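Local coordinates for transcriptional activator PlcR protein (Bacillus thuringiensis, PDB 3U3W), which activates transcription of virulence genes by binding DNA in a complex with the quorum-sensing signal peptide PapR, at residues A[64-67]-A[71-74]; A[77-82]-A[112-117]; A[205-210]-A[242-247]. All blocks are in the same frame, centred on the assembly; numbering follows the deposited sequence.

Interaction 1: residues A[64-67]-A[71-74]; sequences YEVL and DIER
I72 reaches back over a short turn and rests on E65 and V66. Its CB starts the contact, 4.1 Å from V66 CG1. The side chain then branches. I72 CG2 lies against the base of E65, 4.0 Å from E65 CB. I72 CG1 meets backbone instead, sitting 4.0 Å from V66 CA. The tip, I72 CD1, stops 3.6 Å from E65 O. This is a methyl group against a carbonyl oxygen and counts as van der Waals packing. The torsions aim the two branches: CG1 stands beside the backbone N of I72, anti to the carbonyl carbon (chi1 -64°), and a second bend at chi2 brings CD1 to the carbonyl of E65. V66 meets I72 with CG1, and the two side chains run at a slant to each other.

The polar ends turn elsewhere. The chain of E65 is extended beyond CG, and its OE1 forms a salt bridge with K76. D71 stands at the N-cap of helix 72-87 but makes no capping bond. Its OD2 forms a salt bridge with R74 NE, modelled short at 2.5 Å. The acid oxygen lies in the guanidinium plane, but the arginine comes from above the plane of the carboxylate. R74 NH2 has a second acidic partner, E101.

The contact packs the start of helix 72-87 against the region of helix 61-65 across a short connection. L67 N bonds to Y64 O at 3.0 Å. The contact sits near the surface. V66 also touches E9 of helix 4-16, and I72 touches H108 in a loop. Next to it Y64 OH is hydrogen-bonded to Y64 OH of the second subunit, so this region adjoins the dimer interface.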
ATOM      1  N   TYR A  64      16.725  -5.726   6.627  1.00 46.87           N
ATOM      2  CA  TYR A  64      17.088  -6.717   5.636  1.00 49.54           C
ATOM      3  C   TYR A  64      17.522  -6.063   4.321  1.00 56.17           C
ATOM      4  O   TYR A  64      18.509  -6.483   3.720  1.00 55.75           O
ATOM      5  CB  TYR A  64      15.959  -7.718   5.434  1.00 51.57           C
ATOM      6  CG  TYR A  64      15.877  -8.712   6.566  1.00 62.23           C
ATOM      7  CD1 TYR A  64      16.560  -9.923   6.503  1.00 55.02           C
ATOM      8  CD2 TYR A  64      15.141  -8.430   7.711  1.00 50.85           C
ATOM      9  CE1 TYR A  64      16.501 -10.834   7.544  1.00 53.59           C
ATOM     10  CE2 TYR A  64      15.075  -9.338   8.753  1.00 64.13           C
ATOM     11  CZ  TYR A  64      15.757 -10.536   8.663  1.00 50.99           C
ATOM     12  OH  TYR A  64      15.691 -11.434   9.695  1.00 63.71           O
ATOM     13  N   GLU A  65      16.807  -5.027   3.891  1.00 44.29           N
ATOM     14  CA  GLU A  65      17.157  -4.328   2.660  1.00 44.82           C
ATOM     15  C   GLU A  65      18.613  -3.870   2.653  1.00 55.51           C
ATOM     16  O   GLU A  65      19.354  -4.135   1.702  1.00 48.64           O
ATOM     17  CB  GLU A  65      16.234  -3.130   2.431  1.00 46.70           C
ATOM     18  CG  GLU A  65      14.844  -3.515   1.974  1.00 53.59           C
ATOM     19  CD  GLU A  65      13.889  -2.333   1.941  1.00 71.56           C
ATOM     20  OE1 GLU A  65      14.150  -1.334   2.651  1.00 79.47           O
ATOM     21  OE2 GLU A  65      12.879  -2.402   1.203  1.00 77.00           O
ATOM     22  N   VAL A  66      19.024  -3.188   3.716  1.00 48.77           N
ATOM     23  CA  VAL A  66      20.371  -2.639   3.774  1.00 51.31           C
ATOM     24  C   VAL A  66      21.418  -3.683   4.139  1.00 47.36           C
ATOM     25  O   VAL A  66      22.604  -3.379   4.234  1.00 55.15           O
ATOM     26  CB  VAL A  66      20.445  -1.479   4.756  1.00 40.99           C
ATOM     27  CG1 VAL A  66      19.475  -0.391   4.325  1.00 50.49           C
ATOM     28  CG2 VAL A  66      20.122  -1.963   6.157  1.00 54.95           C
ATOM     29  N   LEU A  67      20.984  -4.923   4.319  1.00 50.93           N
ATOM     30  CA  LEU A  67      21.880  -5.981   4.783  1.00 56.02           C
ATOM     31  C   LEU A  67      23.081  -6.252   3.868  1.00 59.42           C
ATOM     32  O   LEU A  67      24.197  -6.432   4.349  1.00 71.64           O
ATOM     33  CB  LEU A  67      21.096  -7.276   5.035  1.00 51.96           C
ATOM     34  CG  LEU A  67      21.832  -8.397   5.770  1.00 56.98           C
ATOM     35  CD1 LEU A  67      22.128  -7.993   7.204  1.00 47.90           C
ATOM     36  CD2 LEU A  67      21.018  -9.678   5.722  1.00 54.26           C
ATOM     37  N   ASP A  71      23.437   1.768  -1.031  1.00 50.78           N
ATOM     38  CA  ASP A  71      22.738   2.860  -1.696  1.00 59.24           C
ATOM     39  C   ASP A  71      21.229   2.589  -1.813  1.00 56.96           C
ATOM     40  O   ASP A  71      20.569   3.030  -2.758  1.00 57.31           O
ATOM     41  CB  ASP A  71      23.379   3.094  -3.069  1.00 55.54           C
ATOM     42  CG  ASP A  71      23.403   4.551  -3.462  1.00 62.53           C
ATOM     43  OD1 ASP A  71      23.040   5.407  -2.623  1.00 69.26           O
ATOM     44  OD2 ASP A  71      23.795   4.837  -4.613  1.00 65.22           O
ATOM     45  N   ILE A  72      20.698   1.879  -0.821  1.00 52.71           N
ATOM     46  CA  ILE A  72      19.326   1.382  -0.835  1.00 44.33           C
ATOM     47  C   ILE A  72      18.245   2.469  -0.888  1.00 51.86           C
ATOM     48  O   ILE A  72      17.207   2.282  -1.514  1.00 49.09           O
ATOM     49  CB  ILE A  72      19.062   0.439   0.371  1.00 56.87           C
ATOM     50  CG1 ILE A  72      19.937  -0.826   0.281  1.00 69.15           C
ATOM     51  CG2 ILE A  72      17.584   0.081   0.465  1.00 51.60           C
ATOM     52  CD1 ILE A  72      19.649  -1.738  -0.936  1.00 59.64           C
ATOM     53  N   GLU A  73      18.467   3.597  -0.231  1.00 49.34           N
ATOM     54  CA  GLU A  73      17.465   4.658  -0.242  0.59 51.44           C
ATOM     55  C   GLU A  73      17.359   5.259  -1.635  1.00 47.03           C
ATOM     56  O   GLU A  73      16.265   5.463  -2.145  1.00 45.02           O
ATOM     57  CB  GLU A  73      17.786   5.745   0.791  0.59 49.32           C
ATOM     58  CG  GLU A  73      16.884   6.982   0.716  0.59 46.11           C
ATOM     59  CD  GLU A  73      15.417   6.672   0.996  0.59 61.53           C
ATOM     60  OE1 GLU A  73      15.127   5.605   1.584  0.59 58.28           O
ATOM     61  OE2 GLU A  73      14.551   7.498   0.625  0.59 60.75           O
ATOM     62  N   ARG A  74      18.500   5.528  -2.249  1.00 46.97           N
ATOM     63  CA  ARG A  74      18.510   6.090  -3.586  1.00 54.69           C
ATOM     64  C   ARG A  74      17.880   5.095  -4.586  1.00 53.74           C
ATOM     65  O   ARG A  74      17.077   5.474  -5.441  1.00 31.84           O
ATOM     66  CB  ARG A  74      19.939   6.483  -3.992  1.00 40.11           C
ATOM     67  CG  ARG A  74      20.050   7.038  -5.408  1.00 59.08           C
ATOM     68  CD  ARG A  74      21.502   7.172  -5.867  1.00 54.92           C
ATOM     69  NE  ARG A  74      22.131   5.889  -6.191  1.00 63.11           N
ATOM     70  CZ  ARG A  74      22.037   5.281  -7.372  1.00 66.96           C
ATOM     71  NH1 ARG A  74      21.320   5.829  -8.350  1.00 44.19           N
ATOM     72  NH2 ARG A  74      22.657   4.120  -7.574  1.00 57.65           N
TER

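Interaction 2: residues A[77-82]-A[112-117]; sequences QFKDQV and QQFLQW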
ATOM      1  N   GLN A  77      14.006   5.227  -4.399  1.00 40.91           N
ATOM      2  CA  GLN A  77      13.447   6.414  -5.051  1.00 44.82           C
ATOM      3  C   GLN A  77      13.547   6.299  -6.578  1.00 38.28           C
ATOM      4  O   GLN A  77      12.686   6.781  -7.317  1.00 36.55           O
ATOM      5  CB  GLN A  77      14.172   7.672  -4.579  1.00 37.57           C
ATOM      6  CG  GLN A  77      14.331   7.756  -3.071  1.00 71.40           C
ATOM      7  CD  GLN A  77      15.230   8.905  -2.622  1.00 86.15           C
ATOM      8  OE1 GLN A  77      15.887   8.823  -1.577  1.00 73.89           O
ATOM      9  NE2 GLN A  77      15.261   9.982  -3.411  1.00 75.14           N
ATOM     10  N   PHE A  78      14.615   5.661  -7.041  1.00 35.61           N
ATOM     11  CA  PHE A  78      14.815   5.455  -8.462  1.00 38.30           C
ATOM     12  C   PHE A  78      13.682   4.570  -8.981  1.00 39.70           C
ATOM     13  O   PHE A  78      12.979   4.924  -9.920  1.00 29.08           O
ATOM     14  CB  PHE A  78      16.165   4.794  -8.696  1.00 35.26           C
ATOM     15  CG  PHE A  78      16.580   4.754 -10.137  1.00 48.83           C
ATOM     16  CD1 PHE A  78      17.159   5.863 -10.736  1.00 46.24           C
ATOM     17  CD2 PHE A  78      16.409   3.600 -10.890  1.00 42.52           C
ATOM     18  CE1 PHE A  78      17.553   5.825 -12.064  1.00 49.81           C
ATOM     19  CE2 PHE A  78      16.798   3.556 -12.219  1.00 43.73           C
ATOM     20  CZ  PHE A  78      17.375   4.670 -12.806  1.00 51.00           C
ATOM     21  N   LYS A  79      13.508   3.423  -8.332  1.00 34.67           N
ATOM     22  CA  LYS A  79      12.437   2.484  -8.641  1.00 35.94           C
ATOM     23  C   LYS A  79      11.034   3.134  -8.678  1.00 38.71           C
ATOM     24  O   LYS A  79      10.252   2.902  -9.607  1.00 35.56           O
ATOM     25  CB  LYS A  79      12.486   1.332  -7.637  1.00 30.24           C
ATOM     26  CG  LYS A  79      11.648   0.163  -8.024  1.00 34.42           C
ATOM     27  CD  LYS A  79      11.803  -0.980  -7.049  1.00 32.79           C
ATOM     28  CE  LYS A  79      10.794  -2.080  -7.366  1.00 33.99           C
ATOM     29  NZ  LYS A  79      10.686  -3.095  -6.279  1.00 40.90           N
ATOM     30  N   ASP A  80      10.721   3.955  -7.680  1.00 32.68           N
ATOM     31  CA  ASP A  80       9.439   4.655  -7.644  1.00 31.80           C
ATOM     32  C   ASP A  80       9.293   5.669  -8.768  1.00 33.25           C
ATOM     33  O   ASP A  80       8.182   5.937  -9.220  1.00 29.67           O
ATOM     34  CB  ASP A  80       9.243   5.371  -6.296  1.00 36.58           C
ATOM     35  CG  ASP A  80       9.043   4.403  -5.140  1.00 65.70           C
ATOM     36  OD1 ASP A  80       8.708   3.213  -5.390  1.00 62.72           O
ATOM     37  OD2 ASP A  80       9.217   4.845  -3.976  1.00 73.06           O
ATOM     38  N   GLN A  81      10.412   6.250  -9.194  1.00 32.51           N
ATOM     39  CA  GLN A  81      10.410   7.225 -10.281  1.00 38.39           C
ATOM     40  C   GLN A  81      10.061   6.526 -11.592  1.00 39.46           C
ATOM     41  O   GLN A  81       9.131   6.921 -12.315  1.00 36.90           O
ATOM     42  CB  GLN A  81      11.775   7.912 -10.389  1.00 31.55           C
ATOM     43  CG  GLN A  81      11.768   9.360  -9.949  1.00 46.46           C
ATOM     44  CD  GLN A  81      13.105   9.833  -9.370  1.00 75.64           C
ATOM     45  OE1 GLN A  81      14.115   9.120  -9.410  1.00 60.18           O
ATOM     46  NE2 GLN A  81      13.108  11.045  -8.821  1.00 69.88           N
ATOM     47  N   VAL A  82      10.805   5.464 -11.870  1.00 27.63           N
ATOM     48  CA  VAL A  82      10.611   4.677 -13.067  1.00 27.71           C
ATOM     49  C   VAL A  82       9.147   4.215 -13.120  1.00 34.27           C
ATOM     50  O   VAL A  82       8.467   4.367 -14.148  1.00 28.10           O
ATOM     51  CB  VAL A  82      11.597   3.485 -13.089  1.00 32.02           C
ATOM     52  CG1 VAL A  82      11.234   2.485 -14.183  1.00 27.19           C
ATOM     53  CG2 VAL A  82      13.021   3.987 -13.257  1.00 29.96           C
ATOM     54  N   GLN A 112      19.384  -4.839 -10.740  0.52 36.85           N
ATOM     55  CA  GLN A 112      19.787  -4.934 -12.142  0.52 42.75           C
ATOM     56  C   GLN A 112      18.661  -5.547 -12.972  0.52 37.67           C
ATOM     57  O   GLN A 112      18.384  -5.087 -14.077  0.52 37.30           O
ATOM     58  CB  GLN A 112      21.095  -5.718 -12.314  0.52 38.19           C
ATOM     59  CG  GLN A 112      22.310  -5.061 -11.654  0.52 47.88           C
ATOM     60  CD  GLN A 112      23.269  -4.406 -12.645  0.52 52.22           C
ATOM     61  OE1 GLN A 112      23.170  -3.212 -12.929  0.52 54.21           O
ATOM     62  NE2 GLN A 112      24.218  -5.187 -13.159  0.52 51.79           N
ATOM     63  N   GLN A 113      18.002  -6.569 -12.430  1.00 35.34           N
ATOM     64  CA  GLN A 113      16.876  -7.184 -13.119  1.00 35.13           C
ATOM     65  C   GLN A 113      15.731  -6.206 -13.354  1.00 35.93           C
ATOM     66  O   GLN A 113      15.125  -6.197 -14.425  1.00 29.78           O
ATOM     67  CB  GLN A 113      16.373  -8.395 -12.358  1.00 32.99           C
ATOM     68  CG  GLN A 113      15.427  -9.234 -13.171  1.00 33.70           C
ATOM     69  CD  GLN A 113      14.703 -10.225 -12.314  1.00 38.29           C
ATOM     70  OE1 GLN A 113      14.115  -9.848 -11.311  1.00 40.56           O
ATOM     71  NE2 GLN A 113      14.754 -11.502 -12.681  1.00 40.43           N
ATOM     72  N   PHE A 114      15.444  -5.386 -12.349  1.00 32.40           N
ATOM     73  CA  PHE A 114      14.433  -4.355 -12.480  1.00 22.66           C
ATOM     74  C   PHE A 114      14.789  -3.359 -13.607  1.00 29.91           C
ATOM     75  O   PHE A 114      13.949  -3.020 -14.437  1.00 28.59           O
ATOM     76  CB  PHE A 114      14.251  -3.610 -11.150  1.00 28.49           C
ATOM     77  CG  PHE A 114      13.421  -2.373 -11.278  1.00 17.49           C
ATOM     78  CD1 PHE A 114      12.044  -2.441 -11.174  1.00 25.37           C
ATOM     79  CD2 PHE A 114      14.011  -1.160 -11.577  1.00 23.24           C
ATOM     80  CE1 PHE A 114      11.271  -1.305 -11.321  1.00 31.59           C
ATOM     81  CE2 PHE A 114      13.249  -0.015 -11.731  1.00 27.48           C
ATOM     82  CZ  PHE A 114      11.875  -0.084 -11.607  1.00 33.00           C
ATOM     83  N   LEU A 115      16.038  -2.895 -13.634  1.00 36.78           N
ATOM     84  CA  LEU A 115      16.497  -1.985 -14.692  1.00 34.84           C
ATOM     85  C   LEU A 115      16.345  -2.583 -16.102  1.00 29.43           C
ATOM     86  O   LEU A 115      15.826  -1.941 -17.013  1.00 29.22           O
ATOM     87  CB  LEU A 115      17.956  -1.596 -14.460  1.00 34.28           C
ATOM     88  CG  LEU A 115      18.347  -0.913 -13.146  1.00 38.69           C
ATOM     89  CD1 LEU A 115      19.865  -0.898 -13.030  1.00 28.88           C
ATOM     90  CD2 LEU A 115      17.742   0.500 -13.018  1.00 28.06           C
ATOM     91  N   GLN A 116      16.812  -3.815 -16.257  1.00 20.00           N
ATOM     92  CA  GLN A 116      16.756  -4.527 -17.529  1.00 38.28           C
ATOM     93  C   GLN A 116      15.324  -4.756 -18.010  1.00 37.12           C
ATOM     94  O   GLN A 116      15.009  -4.466 -19.166  1.00 31.49           O
ATOM     95  CB  GLN A 116      17.519  -5.857 -17.436  1.00 30.78           C
ATOM     96  CG  GLN A 116      19.019  -5.671 -17.196  1.00 45.86           C
ATOM     97  CD  GLN A 116      19.833  -6.926 -17.456  1.00 57.32           C
ATOM     98  OE1 GLN A 116      19.747  -7.905 -16.709  1.00 68.18           O
ATOM     99  NE2 GLN A 116      20.631  -6.904 -18.521  1.00 66.81           N
ATOM    100  N   TRP A 117      14.471  -5.273 -17.120  1.00 30.78           N
ATOM    101  CA  TRP A 117      13.037  -5.383 -17.388  1.00 24.13           C
ATOM    102  C   TRP A 117      12.507  -4.058 -17.934  1.00 34.38           C
ATOM    103  O   TRP A 117      11.962  -4.016 -19.037  1.00 26.56           O
ATOM    104  CB  TRP A 117      12.279  -5.854 -16.121  1.00 33.01           C
ATOM    105  CG  TRP A 117      10.817  -5.499 -16.042  1.00 33.96           C
ATOM    106  CD1 TRP A 117       9.905  -5.496 -17.064  1.00 36.38           C
ATOM    107  CD2 TRP A 117      10.102  -5.070 -14.872  1.00 32.10           C
ATOM    108  NE1 TRP A 117       8.666  -5.098 -16.597  1.00 34.89           N
ATOM    109  CE2 TRP A 117       8.767  -4.826 -15.258  1.00 29.43           C
ATOM    110  CE3 TRP A 117      10.462  -4.872 -13.537  1.00 40.46           C
ATOM    111  CZ2 TRP A 117       7.803  -4.386 -14.361  1.00 32.66           C
ATOM    112  CZ3 TRP A 117       9.491  -4.445 -12.644  1.00 36.12           C
ATOM    113  CH2 TRP A 117       8.184  -4.202 -13.063  1.00 35.69           C
TER
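K79 lies over the ring of F114 and ends in a salt bridge from NZ to D150 OD2. Its chain is extended, with CG anti to the backbone N (chi1 -167°), which carries the methylenes across the ring on the way to D150. K79 CG stands above one face of F114 and makes a CH-pi contact, 3.8 Å from the ring centroid but offset toward the rim. K79 CE follows, 4.0 Å from F114 CD1. The side chains of V82 and F114 point at each other, with V82 CG1 3.7 Å from F114 CZ and oblique to the ring. Beside this, L115 CD2 lies 3.3 Å from F78 CE2, a close apolar contact in which the two side chains cross at about a right angle.

The two helix segments run in nearly the same direction, 20° apart, with axes 11.5 Å from each other. Such side-by-side packing fits the TPR-like superhelix of this family. Helix 91-102 touches F78 and V82, and helix 153-167 touches F114. W117, about one turn of helix from F114 and Q113, packs on the backbone of the bound peptide. The contact is held by dispersion and CH-pi packing, with the charge of K79 paired at D150.

Interaction 3: residues A[205-210]-A[242-247]; sequences ALYLDS and RGECLR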
ATOM      1  N   ALA A 205      -7.077  -8.112 -23.832  1.00 24.33           N
ATOM      2  CA  ALA A 205      -6.827  -9.301 -24.646  1.00 30.81           C
ATOM      3  C   ALA A 205      -8.101 -10.120 -24.993  1.00 31.74           C
ATOM      4  O   ALA A 205      -8.277 -10.547 -26.134  1.00 30.17           O
ATOM      5  CB  ALA A 205      -5.759 -10.190 -23.975  1.00 22.60           C
ATOM      6  N   LEU A 206      -8.968 -10.339 -24.008  1.00 29.57           N
ATOM      7  CA  LEU A 206     -10.251 -10.998 -24.227  1.00 27.52           C
ATOM      8  C   LEU A 206     -11.077 -10.219 -25.240  1.00 37.70           C
ATOM      9  O   LEU A 206     -11.685 -10.806 -26.150  1.00 32.18           O
ATOM     10  CB  LEU A 206     -11.022 -11.173 -22.902  1.00 26.51           C
ATOM     11  CG  LEU A 206     -10.360 -12.173 -21.933  1.00 33.64           C
ATOM     12  CD1 LEU A 206     -10.767 -11.984 -20.480  1.00 25.16           C
ATOM     13  CD2 LEU A 206     -10.617 -13.614 -22.377  1.00 29.05           C
ATOM     14  N   TYR A 207     -11.093  -8.897 -25.086  1.00 34.57           N
ATOM     15  CA  TYR A 207     -11.819  -8.038 -26.010  1.00 28.99           C
ATOM     16  C   TYR A 207     -11.249  -8.162 -27.433  1.00 35.77           C
ATOM     17  O   TYR A 207     -11.999  -8.221 -28.401  1.00 33.44           O
ATOM     18  CB  TYR A 207     -11.771  -6.589 -25.537  1.00 22.66           C
ATOM     19  CG  TYR A 207     -12.539  -5.595 -26.398  1.00 24.60           C
ATOM     20  CD1 TYR A 207     -12.037  -5.165 -27.634  1.00 32.67           C
ATOM     21  CD2 TYR A 207     -13.754  -5.067 -25.963  1.00 18.59           C
ATOM     22  CE1 TYR A 207     -12.735  -4.245 -28.409  1.00 29.35           C
ATOM     23  CE2 TYR A 207     -14.461  -4.166 -26.730  1.00 28.47           C
ATOM     24  CZ  TYR A 207     -13.945  -3.750 -27.950  1.00 28.95           C
ATOM     25  OH  TYR A 207     -14.657  -2.837 -28.700  1.00 49.24           O
ATOM     26  N   LEU A 208      -9.926  -8.199 -27.566  1.00 31.72           N
ATOM     27  CA  LEU A 208      -9.326  -8.270 -28.900  1.00 30.26           C
ATOM     28  C   LEU A 208      -9.674  -9.610 -29.560  1.00 46.42           C
ATOM     29  O   LEU A 208      -9.723  -9.712 -30.785  1.00 32.65           O
ATOM     30  CB  LEU A 208      -7.805  -8.069 -28.851  1.00 27.82           C
ATOM     31  CG  LEU A 208      -7.282  -6.657 -28.548  1.00 43.20           C
ATOM     32  CD1 LEU A 208      -5.765  -6.672 -28.361  1.00 26.59           C
ATOM     33  CD2 LEU A 208      -7.686  -5.649 -29.645  1.00 24.40           C
ATOM     34  N   ASP A 209      -9.922 -10.619 -28.720  1.00 37.15           N
ATOM     35  CA  ASP A 209     -10.332 -11.951 -29.134  1.00 30.42           C
ATOM     36  C   ASP A 209     -11.856 -12.077 -29.281  1.00 33.33           C
ATOM     37  O   ASP A 209     -12.387 -13.178 -29.426  1.00 38.25           O
ATOM     38  CB  ASP A 209      -9.831 -12.981 -28.115  1.00 37.99           C
ATOM     39  CG  ASP A 209      -9.536 -14.342 -28.739  1.00 36.06           C
ATOM     40  OD1 ASP A 209      -9.389 -14.409 -29.979  1.00 41.71           O
ATOM     41  OD2 ASP A 209      -9.436 -15.337 -27.983  1.00 36.94           O
ATOM     42  N   SER A 210     -12.549 -10.946 -29.230  1.00 36.51           N
ATOM     43  CA  SER A 210     -14.006 -10.891 -29.411  1.00 34.36           C
ATOM     44  C   SER A 210     -14.804 -11.550 -28.285  1.00 31.03           C
ATOM     45  O   SER A 210     -15.999 -11.787 -28.439  1.00 43.32           O
ATOM     46  CB  SER A 210     -14.407 -11.529 -30.752  1.00 39.40           C
ATOM     47  OG  SER A 210     -13.754 -10.909 -31.838  1.00 42.50           O
ATOM     48  N   ARG A 242     -14.980  -0.808 -19.982  1.00 31.71           N
ATOM     49  CA  ARG A 242     -16.313  -1.316 -19.726  1.00 30.21           C
ATOM     50  C   ARG A 242     -17.294  -0.673 -20.699  1.00 39.88           C
ATOM     51  O   ARG A 242     -18.194  -1.334 -21.206  1.00 41.18           O
ATOM     52  CB  ARG A 242     -16.717  -1.136 -18.259  1.00 30.78           C
ATOM     53  CG  ARG A 242     -17.847  -0.167 -17.989  1.00 45.78           C
ATOM     54  CD  ARG A 242     -19.048  -0.808 -17.283  1.00 37.16           C
ATOM     55  NE  ARG A 242     -18.805  -1.249 -15.907  1.00 44.84           N
ATOM     56  CZ  ARG A 242     -19.174  -0.577 -14.813  1.00 62.84           C
ATOM     57  NH1 ARG A 242     -19.793   0.588 -14.944  1.00 59.17           N
ATOM     58  NH2 ARG A 242     -18.922  -1.062 -13.583  1.00 32.83           N
ATOM     59  N   GLY A 243     -17.093   0.604 -20.997  1.00 32.79           N
ATOM     60  CA  GLY A 243     -17.829   1.241 -22.075  1.00 38.11           C
ATOM     61  C   GLY A 243     -17.638   0.523 -23.416  1.00 44.85           C
ATOM     62  O   GLY A 243     -18.601   0.313 -24.155  1.00 36.52           O
ATOM     63  N   GLU A 244     -16.396   0.159 -23.736  1.00 33.55           N
ATOM     64  CA  GLU A 244     -16.105  -0.613 -24.943  1.00 31.94           C
ATOM     65  C   GLU A 244     -16.909  -1.918 -24.966  1.00 37.05           C
ATOM     66  O   GLU A 244     -17.525  -2.257 -25.970  1.00 36.19           O
ATOM     67  CB  GLU A 244     -14.614  -0.949 -25.042  1.00 26.74           C
ATOM     68  CG  GLU A 244     -13.682   0.242 -25.184  1.00 40.51           C
ATOM     69  CD  GLU A 244     -13.629   0.764 -26.602  1.00 43.66           C
ATOM     70  OE1 GLU A 244     -12.782   0.273 -27.386  1.00 45.52           O
ATOM     71  OE2 GLU A 244     -14.439   1.657 -26.933  1.00 43.29           O
ATOM     72  N   CYS A 245     -16.888  -2.657 -23.860  1.00 38.13           N
ATOM     73  CA  CYS A 245     -17.585  -3.940 -23.793  1.00 35.96           C
ATOM     74  C   CYS A 245     -19.094  -3.752 -23.920  1.00 36.36           C
ATOM     75  O   CYS A 245     -19.760  -4.477 -24.648  1.00 37.54           O
ATOM     76  CB  CYS A 245     -17.258  -4.669 -22.489  1.00 30.65           C
ATOM     77  SG  CYS A 245     -15.606  -5.292 -22.408  1.00 35.96           S
ATOM     78  N   LEU A 246     -19.609  -2.761 -23.205  1.00 35.40           N
ATOM     79  CA  LEU A 246     -21.020  -2.431 -23.219  1.00 38.49           C
ATOM     80  C   LEU A 246     -21.507  -2.119 -24.628  1.00 44.82           C
ATOM     81  O   LEU A 246     -22.637  -2.455 -24.982  1.00 41.81           O
ATOM     82  CB  LEU A 246     -21.302  -1.252 -22.281  1.00 29.87           C
ATOM     83  CG  LEU A 246     -21.141  -1.495 -20.767  1.00 38.67           C
ATOM     84  CD1 LEU A 246     -21.684  -0.319 -19.963  1.00 34.01           C
ATOM     85  CD2 LEU A 246     -21.822  -2.778 -20.325  1.00 31.73           C
ATOM     86  N   ARG A 247     -20.657  -1.477 -25.424  1.00 38.79           N
ATOM     87  CA  ARG A 247     -21.000  -1.146 -26.805  1.00 51.19           C
ATOM     88  C   ARG A 247     -21.122  -2.415 -27.657  1.00 45.42           C
ATOM     89  O   ARG A 247     -22.087  -2.585 -28.386  1.00 54.06           O
ATOM     90  CB  ARG A 247     -19.971  -0.177 -27.404  1.00 51.32           C
ATOM     91  CG  ARG A 247     -20.477   0.642 -28.584  1.00 50.46           C
ATOM     92  CD  ARG A 247     -19.735   1.983 -28.675  1.00 72.95           C
ATOM     93  NE  ARG A 247     -18.287   1.821 -28.566  1.00 65.35           N
ATOM     94  CZ  ARG A 247     -17.482   1.529 -29.586  1.00 78.93           C
ATOM     95  NH1 ARG A 247     -17.981   1.377 -30.808  1.00 81.03           N
ATOM     96  NH2 ARG A 247     -16.174   1.387 -29.386  1.00 53.37           N
TER
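The ring of Y207 meets helix 235-248 mainly with its edge. The contact belongs to the TPR-like C-terminal part of the protein. C245 SG lies near the ring plane, 4.0 Å from Y207 CD2. This is a sulfur-aromatic contact at the edge, with the sulfur 5.4 Å from the centroid and 84° off the ring normal. The carbonyl E244 O is also at the edge and in plane, 3.7 Å from Y207 CE2. E244 CB approaches obliquely, 3.6 Å from the same CE2. Y212 adds an edge-to-face contact with Y207. The contact joins helix 192-208 to helix 235-248, with helix 212-228 beside them: its S215 touches both Y207 and C245.

Y207 CG is anti to the backbone N (chi1 -178°), which sends the ring across to the other helix. The E244 chain bends at chi2 and lays its carboxylate within 15° of the plane of the ring. E244 OE2 is gripped by several groups. R247 NH2 reaches it at 3.0 Å, in the guanidinium plane but from above the carboxylate plane. Y260 OH bonds to it and K282 NZ forms a salt bridge, so a charged E244 would probably be stabilised here. Y207 OH and K248 NZ share a weak hydrogen bond.

One residue on from Y207, L208 packs on an aromatic side chain of the bound peptide. Helix 192-208 ends just beyond in a Schellman motif. S210 has positive phi, R211 N turns back to L206 O, and S210 N bonds to Y207 O at 2.9 Å.

From the N terminus, interaction 1 comes first and closes the short connection between helix 61-65 and helix 72-87; three residues lie between its segments. Interaction 2 starts further along helix 72-87 and reaches helix 109-125, closing 29 residues that include helix 91-102. Helix 72-87 thus carries both contacts, whose centres are 14 Å apart. Interaction 3 follows much later and joins helix 192-208 to helix 235-248, closing 31 largely helical residues around helix 212-228. The three are in series; none nests or crosses. Interactions 2 and 3 both belong to the TPR-like C-terminal part, yet their nearest atoms are about 17 Å apart. Interactions 1 and 3 sit on opposite sides of the chain's centre, the former nearer the DNA.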